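Carnitinyl-CoA dehydratase (Mycobacterium avium, PDB 3R0O) probably catalyses the reversible removal of water from carnitinyl-CoA, as a lyase acting on a coenzyme A thioester, in the crotonase (enoyl-CoA hydratase/isomerase) family. Local coordinates at residues N37-A42 / G97-V102; Y101-I106 / P237-T242; V223-G226 / I231-A234. All blocks are in the same frame, centred on the assembly; numbering follows the deposited sequence.

In the fold
All three contacts lie in the enoyl-CoA hydratase/isomerase region of the chain. Interactions 1 and 2 use the same connection, between helix 79-83 and strand 110-114, and share Tyr101 and Val102; their centres are about 14 Å apart. Interaction 1 joins it to the start of helix 41-56, and interaction 2 to helix 236-250. Interaction 3 closes the turn after helix 214-225 and lies, along the chain, between the two segments of interaction 2. These two have centres about 11 Å apart and touch where Phe105 packs on Tyr225 and Ile232. Interactions 1 and 3, with centres about 23 Å apart, do not touch. One connection thus ties an early helix to the C-terminal helical part.

Interaction 1 (N37-A42 / G97-V102); sequences NAVNGA and GFAGYV
Val39 and Ala99 bring the two backbones nearest, with their CA atoms 6.1 Å apart. Residues 97-102 turn tightly here: Gly100 N bonds to Gly97 O, and Phe98 O accepts from the backbone N of both Tyr101 and Val102. The contact is small, buried and apolar. Val39 carries one side of it, with its CB directed at the other segment. Val39 CG2 reaches the far end of the Phe98 ring, 3.4 Å from Phe98 CZ. Val39 CG1 lies against Ala99, 3.7 Å from both CA and CB of that residue. This follows from the Val39 torsion, which sets CG1 anti to the backbone N (chi1 176°) and leaves CG2 beside that N. The Val39 CB also sits 3.7 Å from CE1 of Phe98. Phe98 CB does not point at Val39, but the end of its ring comes close. The Ala99 methyl lies over one face of this ring, toward the rim, and also meets both Val39 methyls.

Asn40 caps the N-terminus of helix 41-56 through OD1 to Val43 N. Backbone bonds tie Val39 to Gly76 and Asp78, in the segment that usually supplies one oxyanion-hole N-H in crotonase-family enzymes, so Val39 is probably near the active site. Leu125 of helix 121-128 packs on Phe98 and Ala99, so the contact joins the entry to helix 41-56 with the connection that leads to strand 110-114.

Interaction 2 (Y101-I106 / P237-T242); sequences YVHHFI and PKWERT. With EDO (1,2-ethanediol), chain D.
His103 and Trp239 form the tight part of this contact, a face-to-face stack. The imidazole lies over the five-membered ring of the indole, with centroids 3.9 Å apart and planes at 3°. The two side chains run past each other in opposite directions. A His103 chi1 of -171°, with CG anti to the backbone N, sets the imidazole there. Separately, the His103 CB lies over the six-membered ring of Trp239 as a CH-pi contact, 4.2 Å from its centroid. Val102 adds a methyl: its CG2 is 3.7 Å from CH2 of Trp239.

The other side is looser. His103 is partly exposed, and its NE2 has a weak hydrogen bond to Glu236.

A 1,2-ethanediol, probably from the crystallisation liquor, lies apart from the indole on the buried Tyr101 and His104. Its C1 is 3.6 Å above the Tyr101 ring plane, and its O1 donates to His104 O at 2.9 Å.

Trp239 also meets Phe157 of helix 155-162 edge-to-face. Arg158 of that helix packs on Trp239 and bonds to Val102 O. Arg241 forms a salt bridge with Asp228 of the second subunit. Helix 236-250 thus lies between the connection before strand 110-114, helix 155-162 and a neighbouring subunit.

Interaction 3 (V223-G226 / I231-A234); sequences VAYG and IIGA
Tyr225 and Ile232 make the apolar part of this surface contact. Ile232 CD1 is 4.0 Å from both CB and CD1 of Tyr225, so it meets the base of the tyrosine and its ring. The second branch of Ile232 goes to the backbone: CG2 stands 3.4 Å from Tyr225 O. This division follows from chi1 of Ile232 (-62°), which puts CG2 anti to its backbone N and CG1 beside it. The phenol end of Tyr225 leads away and is hydrogen-bonded through OH to Asp130.

The polar part runs through water. Gly226 O accepts from water 1 at 2.9 Å. Water 1 also accepts from Ala234 N at 3.1 Å. Water 2 lies 2.7 Å from Gly226 O and 3.1 Å from Ile231 O, with more acceptors nearby than it has protons. Water 2 accepts from Gly233 N at 2.9 Å. Both waters thus link the helix end to 231-234.

At the helix end, Gly226, with positive phi (70°), is the C-prime residue of a Schellman motif, whose inner bond, Gly226 N to Val223 O, is weak (3.3 Å). The chain then makes a short, weakly bonded beta-hairpin of 227-228 and 231-232 and enters helix 236-250. In the trimer, Val223, Ala224 and Tyr225 pack on Thr242, Val156 and Leu169 of the third subunit, so helix 214-225 ends at a subunit interface.

Interaction 1 (N37-A42 / G97-V102)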
ATOM      1  N   ASN A  37     -24.286  -8.330  18.902  1.00 22.49           N
ATOM      2  CA  ASN A  37     -23.456  -7.173  19.154  1.00 21.92           C
ATOM      3  C   ASN A  37     -23.602  -6.103  18.088  1.00 20.55           C
ATOM      4  O   ASN A  37     -22.654  -5.364  17.809  1.00 19.09           O
ATOM      5  CB  ASN A  37     -22.002  -7.601  19.377  1.00 21.47           C
ATOM      6  CG  ASN A  37     -21.847  -8.371  20.680  1.00 22.47           C
ATOM      7  OD1 ASN A  37     -22.410  -7.978  21.679  1.00 22.34           O
ATOM      8  ND2 ASN A  37     -21.116  -9.466  20.661  1.00 20.16           N
ATOM      9  N   ALA A  38     -24.802  -6.055  17.486  1.00 19.55           N
ATOM     10  CA  ALA A  38     -25.134  -4.980  16.547  1.00 19.06           C
ATOM     11  C   ALA A  38     -25.143  -3.626  17.273  1.00 18.03           C
ATOM     12  O   ALA A  38     -25.381  -3.553  18.477  1.00 18.23           O
ATOM     13  CB  ALA A  38     -26.487  -5.247  15.842  1.00 19.18           C
ATOM     14  N   VAL A  39     -24.902  -2.572  16.509  1.00 17.40           N
ATOM     15  CA  VAL A  39     -24.753  -1.209  17.000  1.00 16.49           C
ATOM     16  C   VAL A  39     -26.057  -0.431  16.861  1.00 17.42           C
ATOM     17  O   VAL A  39     -26.579  -0.245  15.747  1.00 17.44           O
ATOM     18  CB  VAL A  39     -23.614  -0.489  16.212  1.00 16.07           C
ATOM     19  CG1 VAL A  39     -23.481   0.979  16.616  1.00 16.43           C
ATOM     20  CG2 VAL A  39     -22.273  -1.227  16.403  1.00 13.58           C
ATOM     21  N   ASN A  40     -26.595   0.011  17.997  1.00 16.93           N
ATOM     22  CA  ASN A  40     -27.657   0.992  18.002  1.00 17.18           C
ATOM     23  C   ASN A  40     -27.133   2.299  18.603  1.00 16.37           C
ATOM     24  O   ASN A  40     -25.940   2.440  18.801  1.00 15.85           O
ATOM     25  CB  ASN A  40     -28.871   0.475  18.772  1.00 17.98           C
ATOM     26  CG  ASN A  40     -28.516   0.005  20.178  1.00 19.73           C
ATOM     27  OD1 ASN A  40     -27.392   0.210  20.664  1.00 18.17           O
ATOM     28  ND2 ASN A  40     -29.485  -0.629  20.840  1.00 21.39           N
ATOM     29  N   GLY A  41     -28.015   3.256  18.885  1.00 16.57           N
ATOM     30  CA  GLY A  41     -27.589   4.527  19.512  1.00 15.12           C
ATOM     31  C   GLY A  41     -26.947   4.354  20.885  1.00 14.65           C
ATOM     32  O   GLY A  41     -26.018   5.073  21.242  1.00 14.76           O
ATOM     33  N   ALA A  42     -27.458   3.422  21.674  1.00 14.60           N
ATOM     34  CA  ALA A  42     -26.914   3.191  23.014  1.00 15.01           C
ATOM     35  C   ALA A  42     -25.449   2.746  22.929  1.00 15.32           C
ATOM     36  O   ALA A  42     -24.611   3.227  23.697  1.00 14.80           O
ATOM     37  CB  ALA A  42     -27.747   2.187  23.787  1.00 14.39           C
ATOM     38  N   GLY A  97     -19.221   9.238  13.604  1.00 18.73           N
ATOM     39  CA  GLY A  97     -19.697   8.182  12.704  1.00 17.67           C
ATOM     40  C   GLY A  97     -20.161   6.936  13.446  1.00 18.36           C
ATOM     41  O   GLY A  97     -20.457   6.971  14.651  1.00 17.82           O
ATOM     42  N   PHE A  98     -20.179   5.827  12.715  1.00 17.53           N
ATOM     43  CA  PHE A  98     -20.678   4.538  13.181  1.00 17.40           C
ATOM     44  C   PHE A  98     -20.042   4.080  14.510  1.00 17.37           C
ATOM     45  O   PHE A  98     -18.831   4.193  14.704  1.00 16.21           O
ATOM     46  CB  PHE A  98     -20.467   3.497  12.070  1.00 17.10           C
ATOM     47  CG  PHE A  98     -20.879   2.107  12.439  1.00 17.32           C
ATOM     48  CD1 PHE A  98     -22.232   1.747  12.454  1.00 16.19           C
ATOM     49  CD2 PHE A  98     -19.929   1.153  12.747  1.00 15.36           C
ATOM     50  CE1 PHE A  98     -22.613   0.471  12.803  1.00 16.74           C
ATOM     51  CE2 PHE A  98     -20.319  -0.136  13.087  1.00 18.18           C
ATOM     52  CZ  PHE A  98     -21.667  -0.467  13.116  1.00 17.46           C
ATOM     53  N   ALA A  99     -20.903   3.577  15.402  1.00 16.66           N
ATOM     54  CA  ALA A  99     -20.579   3.209  16.800  1.00 15.40           C
ATOM     55  C   ALA A  99     -19.830   4.262  17.627  1.00 15.17           C
ATOM     56  O   ALA A  99     -19.299   3.930  18.699  1.00 14.53           O
ATOM     57  CB  ALA A  99     -19.877   1.836  16.877  1.00 14.64           C
ATOM     58  N   GLY A 100     -19.814   5.521  17.151  1.00 14.91           N
ATOM     59  CA  GLY A 100     -19.056   6.600  17.800  1.00 14.14           C
ATOM     60  C   GLY A 100     -17.559   6.315  17.741  1.00 14.91           C
ATOM     61  O   GLY A 100     -16.771   6.848  18.539  1.00 13.58           O
ATOM     62  N   TYR A 101     -17.175   5.503  16.759  1.00 14.08           N
ATOM     63  CA  TYR A 101     -15.848   4.875  16.737  1.00 14.45           C
ATOM     64  C   TYR A 101     -15.073   5.154  15.443  1.00 13.81           C
ATOM     65  O   TYR A 101     -13.911   5.480  15.500  1.00 14.89           O
ATOM     66  CB  TYR A 101     -16.003   3.352  16.931  1.00 14.48           C
ATOM     67  CG  TYR A 101     -14.694   2.605  17.163  1.00 15.29           C
ATOM     68  CD1 TYR A 101     -14.187   2.454  18.442  1.00 14.76           C
ATOM     69  CD2 TYR A 101     -13.971   2.065  16.104  1.00 14.64           C
ATOM     70  CE1 TYR A 101     -12.993   1.779  18.686  1.00 16.72           C
ATOM     71  CE2 TYR A 101     -12.750   1.382  16.336  1.00 15.84           C
ATOM     72  CZ  TYR A 101     -12.285   1.249  17.636  1.00 15.68           C
ATOM     73  OH  TYR A 101     -11.121   0.598  17.893  1.00 16.65           O
ATOM     74  N   VAL A 102     -15.697   5.019  14.272  1.00 13.97           N
ATOM     75  CA  VAL A 102     -14.914   4.957  13.027  1.00 12.70           C
ATOM     76  C   VAL A 102     -14.294   6.285  12.575  1.00 13.16           C
ATOM     77  O   VAL A 102     -13.324   6.281  11.841  1.00 13.11           O
ATOM     78  CB  VAL A 102     -15.696   4.345  11.848  1.00 13.35           C
ATOM     79  CG1 VAL A 102     -16.117   2.930  12.171  1.00 13.34           C
ATOM     80  CG2 VAL A 102     -16.879   5.215  11.466  1.00  9.87           C
TER

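Interaction 2 (Y101-I106 / P237-T242)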
ATOM      1  N   TYR A 101     -17.175   5.503  16.759  1.00 14.08           N
ATOM      2  CA  TYR A 101     -15.848   4.875  16.737  1.00 14.45           C
ATOM      3  C   TYR A 101     -15.073   5.154  15.443  1.00 13.81           C
ATOM      4  O   TYR A 101     -13.911   5.480  15.500  1.00 14.89           O
ATOM      5  CB  TYR A 101     -16.003   3.352  16.931  1.00 14.48           C
ATOM      6  CG  TYR A 101     -14.694   2.605  17.163  1.00 15.29           C
ATOM      7  CD1 TYR A 101     -14.187   2.454  18.442  1.00 14.76           C
ATOM      8  CD2 TYR A 101     -13.971   2.065  16.104  1.00 14.64           C
ATOM      9  CE1 TYR A 101     -12.993   1.779  18.686  1.00 16.72           C
ATOM     10  CE2 TYR A 101     -12.750   1.382  16.336  1.00 15.84           C
ATOM     11  CZ  TYR A 101     -12.285   1.249  17.636  1.00 15.68           C
ATOM     12  OH  TYR A 101     -11.121   0.598  17.893  1.00 16.65           O
ATOM     13  N   VAL A 102     -15.697   5.019  14.272  1.00 13.97           N
ATOM     14  CA  VAL A 102     -14.914   4.957  13.027  1.00 12.70           C
ATOM     15  C   VAL A 102     -14.294   6.285  12.575  1.00 13.16           C
ATOM     16  O   VAL A 102     -13.324   6.281  11.841  1.00 13.11           O
ATOM     17  CB  VAL A 102     -15.696   4.345  11.848  1.00 13.35           C
ATOM     18  CG1 VAL A 102     -16.117   2.930  12.171  1.00 13.34           C
ATOM     19  CG2 VAL A 102     -16.879   5.215  11.466  1.00  9.87           C
ATOM     20  N   HIS A 103     -14.849   7.412  12.986  1.00 13.15           N
ATOM     21  CA  HIS A 103     -14.288   8.701  12.578  1.00 14.13           C
ATOM     22  C   HIS A 103     -14.023   9.488  13.855  1.00 14.13           C
ATOM     23  O   HIS A 103     -14.455  10.623  14.021  1.00 13.27           O
ATOM     24  CB  HIS A 103     -15.255   9.421  11.613  1.00 15.17           C
ATOM     25  CG  HIS A 103     -14.699  10.664  10.967  1.00 17.93           C
ATOM     26  ND1 HIS A 103     -15.448  11.453  10.127  1.00 23.96           N
ATOM     27  CD2 HIS A 103     -13.486  11.263  11.049  1.00 21.56           C
ATOM     28  CE1 HIS A 103     -14.719  12.477   9.707  1.00 23.89           C
ATOM     29  NE2 HIS A 103     -13.522  12.378  10.245  1.00 21.25           N
ATOM     30  N   HIS A 104     -13.314   8.833  14.770  1.00 14.33           N
ATOM     31  CA  HIS A 104     -13.112   9.350  16.122  1.00 15.53           C
ATOM     32  C   HIS A 104     -11.653   9.063  16.470  1.00 15.66           C
ATOM     33  O   HIS A 104     -11.345   8.159  17.244  1.00 15.51           O
ATOM     34  CB  HIS A 104     -14.110   8.668  17.087  1.00 14.73           C
ATOM     35  CG  HIS A 104     -14.137   9.245  18.478  1.00 14.90           C
ATOM     36  ND1 HIS A 104     -15.097   8.890  19.405  1.00 13.27           N
ATOM     37  CD2 HIS A 104     -13.335  10.144  19.105  1.00 14.95           C
ATOM     38  CE1 HIS A 104     -14.894   9.545  20.535  1.00 12.70           C
ATOM     39  NE2 HIS A 104     -13.823  10.300  20.386  1.00 15.46           N
ATOM     40  N   PHE A 105     -10.739   9.822  15.858  1.00 16.59           N
ATOM     41  CA  PHE A 105      -9.306   9.601  16.124  1.00 16.57           C
ATOM     42  C   PHE A 105      -8.935   9.943  17.587  1.00 16.59           C
ATOM     43  O   PHE A 105      -9.378  10.959  18.104  1.00 16.79           O
ATOM     44  CB  PHE A 105      -8.441  10.398  15.131  1.00 17.41           C
ATOM     45  CG  PHE A 105      -6.954  10.159  15.284  1.00 15.87           C
ATOM     46  CD1 PHE A 105      -6.305   9.215  14.497  1.00 15.87           C
ATOM     47  CD2 PHE A 105      -6.215  10.883  16.210  1.00 14.88           C
ATOM     48  CE1 PHE A 105      -4.938   8.994  14.632  1.00 15.58           C
ATOM     49  CE2 PHE A 105      -4.851  10.658  16.357  1.00 16.25           C
ATOM     50  CZ  PHE A 105      -4.211   9.733  15.560  1.00 15.34           C
ATOM     51  N   ILE A 106      -8.160   9.074  18.253  1.00 16.01           N
ATOM     52  CA  ILE A 106      -7.575   9.408  19.562  1.00 15.35           C
ATOM     53  C   ILE A 106      -6.082   9.073  19.571  1.00 16.09           C
ATOM     54  O   ILE A 106      -5.614   8.268  18.764  1.00 14.71           O
ATOM     55  CB  ILE A 106      -8.287   8.689  20.733  1.00 15.69           C
ATOM     56  CG1 ILE A 106      -8.141   7.159  20.655  1.00 15.97           C
ATOM     57  CG2 ILE A 106      -9.776   9.047  20.759  1.00 16.77           C
ATOM     58  CD1 ILE A 106      -8.486   6.427  21.977  1.00 17.96           C
ATOM     59  N   PRO A 237     -11.539  13.957   2.502  1.00 19.36           N
ATOM     60  CA  PRO A 237     -12.232  13.888   1.206  1.00 19.16           C
ATOM     61  C   PRO A 237     -12.801  12.502   0.929  1.00 18.74           C
ATOM     62  O   PRO A 237     -13.783  12.370   0.191  1.00 19.44           O
ATOM     63  CB  PRO A 237     -11.135  14.260   0.176  1.00 20.30           C
ATOM     64  CG  PRO A 237     -10.106  15.005   0.962  1.00 20.73           C
ATOM     65  CD  PRO A 237     -10.127  14.346   2.338  1.00 19.34           C
ATOM     66  N   LYS A 238     -12.222  11.470   1.523  1.00 17.39           N
ATOM     67  CA  LYS A 238     -12.767  10.135   1.332  1.00 16.92           C
ATOM     68  C   LYS A 238     -14.132   9.966   2.031  1.00 16.86           C
ATOM     69  O   LYS A 238     -15.066   9.373   1.469  1.00 16.45           O
ATOM     70  CB  LYS A 238     -11.739   9.092   1.765  1.00 16.37           C
ATOM     71  CG  LYS A 238     -10.381   9.263   1.014  1.00 17.19           C
ATOM     72  CD  LYS A 238      -9.321   8.320   1.595  1.00 18.99           C
ATOM     73  CE  LYS A 238      -7.996   8.370   0.844  1.00 18.73           C
ATOM     74  NZ  LYS A 238      -7.162   7.240   1.309  1.00 20.84           N
ATOM     75  N   TRP A 239     -14.234  10.511   3.247  1.00 16.91           N
ATOM     76  CA  TRP A 239     -15.505  10.613   3.979  1.00 17.25           C
ATOM     77  C   TRP A 239     -16.539  11.377   3.162  1.00 17.16           C
ATOM     78  O   TRP A 239     -17.663  10.892   2.989  1.00 17.29           O
ATOM     79  CB  TRP A 239     -15.327  11.255   5.373  1.00 16.58           C
ATOM     80  CG  TRP A 239     -14.627  10.338   6.354  1.00 15.80           C
ATOM     81  CD1 TRP A 239     -13.347  10.477   6.871  1.00 14.90           C
ATOM     82  CD2 TRP A 239     -15.165   9.143   6.925  1.00 12.16           C
ATOM     83  NE1 TRP A 239     -13.069   9.418   7.718  1.00 15.06           N
ATOM     84  CE2 TRP A 239     -14.168   8.590   7.763  1.00 13.96           C
ATOM     85  CE3 TRP A 239     -16.400   8.473   6.797  1.00 13.47           C
ATOM     86  CZ2 TRP A 239     -14.371   7.401   8.484  1.00 13.14           C
ATOM     87  CZ3 TRP A 239     -16.596   7.288   7.491  1.00 13.82           C
ATOM     88  CH2 TRP A 239     -15.590   6.769   8.340  1.00 15.07           C
ATOM     89  N   GLU A 240     -16.167  12.552   2.640  1.00 18.17           N
ATOM     90  CA  GLU A 240     -17.123  13.370   1.866  1.00 18.35           C
ATOM     91  C   GLU A 240     -17.639  12.603   0.638  1.00 18.65           C
ATOM     92  O   GLU A 240     -18.854  12.557   0.400  1.00 18.45           O
ATOM     93  CB  GLU A 240     -16.546  14.747   1.481  1.00 19.26           C
ATOM     94  N   ARG A 241     -16.718  11.972  -0.102  1.00 18.12           N
ATOM     95  CA  ARG A 241     -17.062  11.134  -1.245  1.00 18.14           C
ATOM     96  C   ARG A 241     -17.991   9.996  -0.842  1.00 18.38           C
ATOM     97  O   ARG A 241     -18.989   9.726  -1.532  1.00 17.41           O
ATOM     98  CB  ARG A 241     -15.800  10.579  -1.947  1.00 18.09           C
ATOM     99  CG  ARG A 241     -16.095   9.746  -3.224  1.00 17.04           C
ATOM    100  CD  ARG A 241     -14.812   9.410  -4.006  1.00 18.39           C
ATOM    101  NE  ARG A 241     -14.120  10.623  -4.419  1.00 19.59           N
ATOM    102  CZ  ARG A 241     -13.047  11.141  -3.817  1.00 19.85           C
ATOM    103  NH1 ARG A 241     -12.443  10.512  -2.797  1.00 19.39           N
ATOM    104  NH2 ARG A 241     -12.557  12.282  -4.273  1.00 18.22           N
ATOM    105  N   THR A 242     -17.671   9.333   0.270  1.00 18.98           N
ATOM    106  CA  THR A 242     -18.515   8.233   0.759  1.00 19.66           C
ATOM    107  C   THR A 242     -19.927   8.714   1.092  1.00 20.50           C
ATOM    108  O   THR A 242     -20.915   8.124   0.630  1.00 20.62           O
ATOM    109  CB  THR A 242     -17.898   7.482   1.998  1.00 19.50           C
ATOM    110  OG1 THR A 242     -16.636   6.901   1.645  1.00 18.43           O
ATOM    111  CG2 THR A 242     -18.822   6.365   2.449  1.00 19.53           C
TER
HETATM  112  C1  EDO D 270     -11.104   4.699  17.221  1.00 24.28           C
HETATM  113  O1  EDO D 270     -10.212   5.607  17.874  1.00 18.79           O
HETATM  114  C2  EDO D 270     -10.390   3.991  16.077  1.00 25.51           C
HETATM  115  O2  EDO D 270      -9.052   3.655  16.483  1.00 30.18           O

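Interaction 3 (V223-G226 / I231-A234)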
ATOM      1  N   VAL A 223       2.033  10.612  13.689  1.00 14.16           N
ATOM      2  CA  VAL A 223       2.908  10.652  12.508  1.00 14.34           C
ATOM      3  C   VAL A 223       2.514   9.599  11.484  1.00 14.54           C
ATOM      4  O   VAL A 223       2.451   9.891  10.281  1.00 14.41           O
ATOM      5  CB  VAL A 223       4.395  10.505  12.846  1.00 14.82           C
ATOM      6  CG1 VAL A 223       5.241  10.394  11.539  1.00 14.54           C
ATOM      7  CG2 VAL A 223       4.888  11.720  13.666  1.00 15.07           C
ATOM      8  N   ALA A 224       2.213   8.391  11.975  1.00 14.84           N
ATOM      9  CA  ALA A 224       1.904   7.253  11.117  1.00 15.60           C
ATOM     10  C   ALA A 224       0.634   7.492  10.311  1.00 16.16           C
ATOM     11  O   ALA A 224       0.555   7.140   9.127  1.00 17.05           O
ATOM     12  CB  ALA A 224       1.781   5.984  11.938  1.00 13.70           C
ATOM     13  N   TYR A 225      -0.357   8.095  10.955  1.00 15.87           N
ATOM     14  CA  TYR A 225      -1.605   8.393  10.286  1.00 15.76           C
ATOM     15  C   TYR A 225      -1.650   9.745   9.539  1.00 16.12           C
ATOM     16  O   TYR A 225      -2.570   9.960   8.732  1.00 16.20           O
ATOM     17  CB  TYR A 225      -2.753   8.315  11.283  1.00 14.65           C
ATOM     18  CG  TYR A 225      -3.168   6.890  11.597  1.00 15.94           C
ATOM     19  CD1 TYR A 225      -3.946   6.156  10.701  1.00 16.59           C
ATOM     20  CD2 TYR A 225      -2.782   6.279  12.800  1.00 13.46           C
ATOM     21  CE1 TYR A 225      -4.340   4.841  10.988  1.00 17.06           C
ATOM     22  CE2 TYR A 225      -3.166   4.999  13.112  1.00 14.09           C
ATOM     23  CZ  TYR A 225      -3.948   4.267  12.212  1.00 17.90           C
ATOM     24  OH  TYR A 225      -4.331   2.988  12.532  1.00 15.73           O
ATOM     25  N   GLY A 226      -0.694  10.636   9.817  1.00 15.12           N
ATOM     26  CA  GLY A 226      -0.755  12.000   9.302  1.00 16.27           C
ATOM     27  C   GLY A 226      -1.870  12.796   9.967  1.00 17.51           C
ATOM     28  O   GLY A 226      -2.564  13.600   9.311  1.00 16.93           O
ATOM     29  N   ILE A 231      -7.469  15.125  13.452  1.00 20.47           N
ATOM     30  CA  ILE A 231      -8.049  14.993  12.123  1.00 19.97           C
ATOM     31  C   ILE A 231      -7.015  14.400  11.154  1.00 19.12           C
ATOM     32  O   ILE A 231      -5.877  14.904  11.058  1.00 18.94           O
ATOM     33  CB  ILE A 231      -8.489  16.389  11.568  1.00 20.50           C
ATOM     34  CG1 ILE A 231      -9.606  17.036  12.432  1.00 22.33           C
ATOM     35  CG2 ILE A 231      -8.915  16.303  10.076  1.00 20.78           C
ATOM     36  CD1 ILE A 231     -10.955  16.218  12.530  1.00 24.84           C
ATOM     37  N   ILE A 232      -7.412  13.355  10.419  1.00 18.09           N
ATOM     38  CA  ILE A 232      -6.584  12.844   9.341  1.00 18.05           C
ATOM     39  C   ILE A 232      -7.010  13.555   8.058  1.00 18.89           C
ATOM     40  O   ILE A 232      -8.022  13.191   7.428  1.00 19.28           O
ATOM     41  CB  ILE A 232      -6.635  11.283   9.207  1.00 17.29           C
ATOM     42  CG1 ILE A 232      -6.104  10.617  10.475  1.00 17.05           C
ATOM     43  CG2 ILE A 232      -5.797  10.805   7.960  1.00 16.98           C
ATOM     44  CD1 ILE A 232      -6.607   9.161  10.699  1.00 18.46           C
ATOM     45  N   GLY A 233      -6.234  14.560   7.678  1.00 19.37           N
ATOM     46  CA  GLY A 233      -6.572  15.441   6.563  1.00 20.93           C
ATOM     47  C   GLY A 233      -6.871  14.693   5.272  1.00 21.17           C
ATOM     48  O   GLY A 233      -7.877  14.960   4.612  1.00 21.81           O
ATOM     49  N   ALA A 234      -6.003  13.751   4.922  1.00 20.74           N
ATOM     50  CA  ALA A 234      -6.144  12.977   3.698  1.00 20.63           C
ATOM     51  C   ALA A 234      -7.388  12.098   3.664  1.00 20.33           C
ATOM     52  O   ALA A 234      -7.841  11.736   2.581  1.00 20.53           O
ATOM     53  CB  ALA A 234      -4.853  12.102   3.473  1.00 21.03           C
TER
HETATM   54  O   HOH W   1      -3.503  13.285   6.635  1.00 13.77           O
HETATM   55  O   HOH W   2      -3.952  15.896   8.772  1.00 20.16           O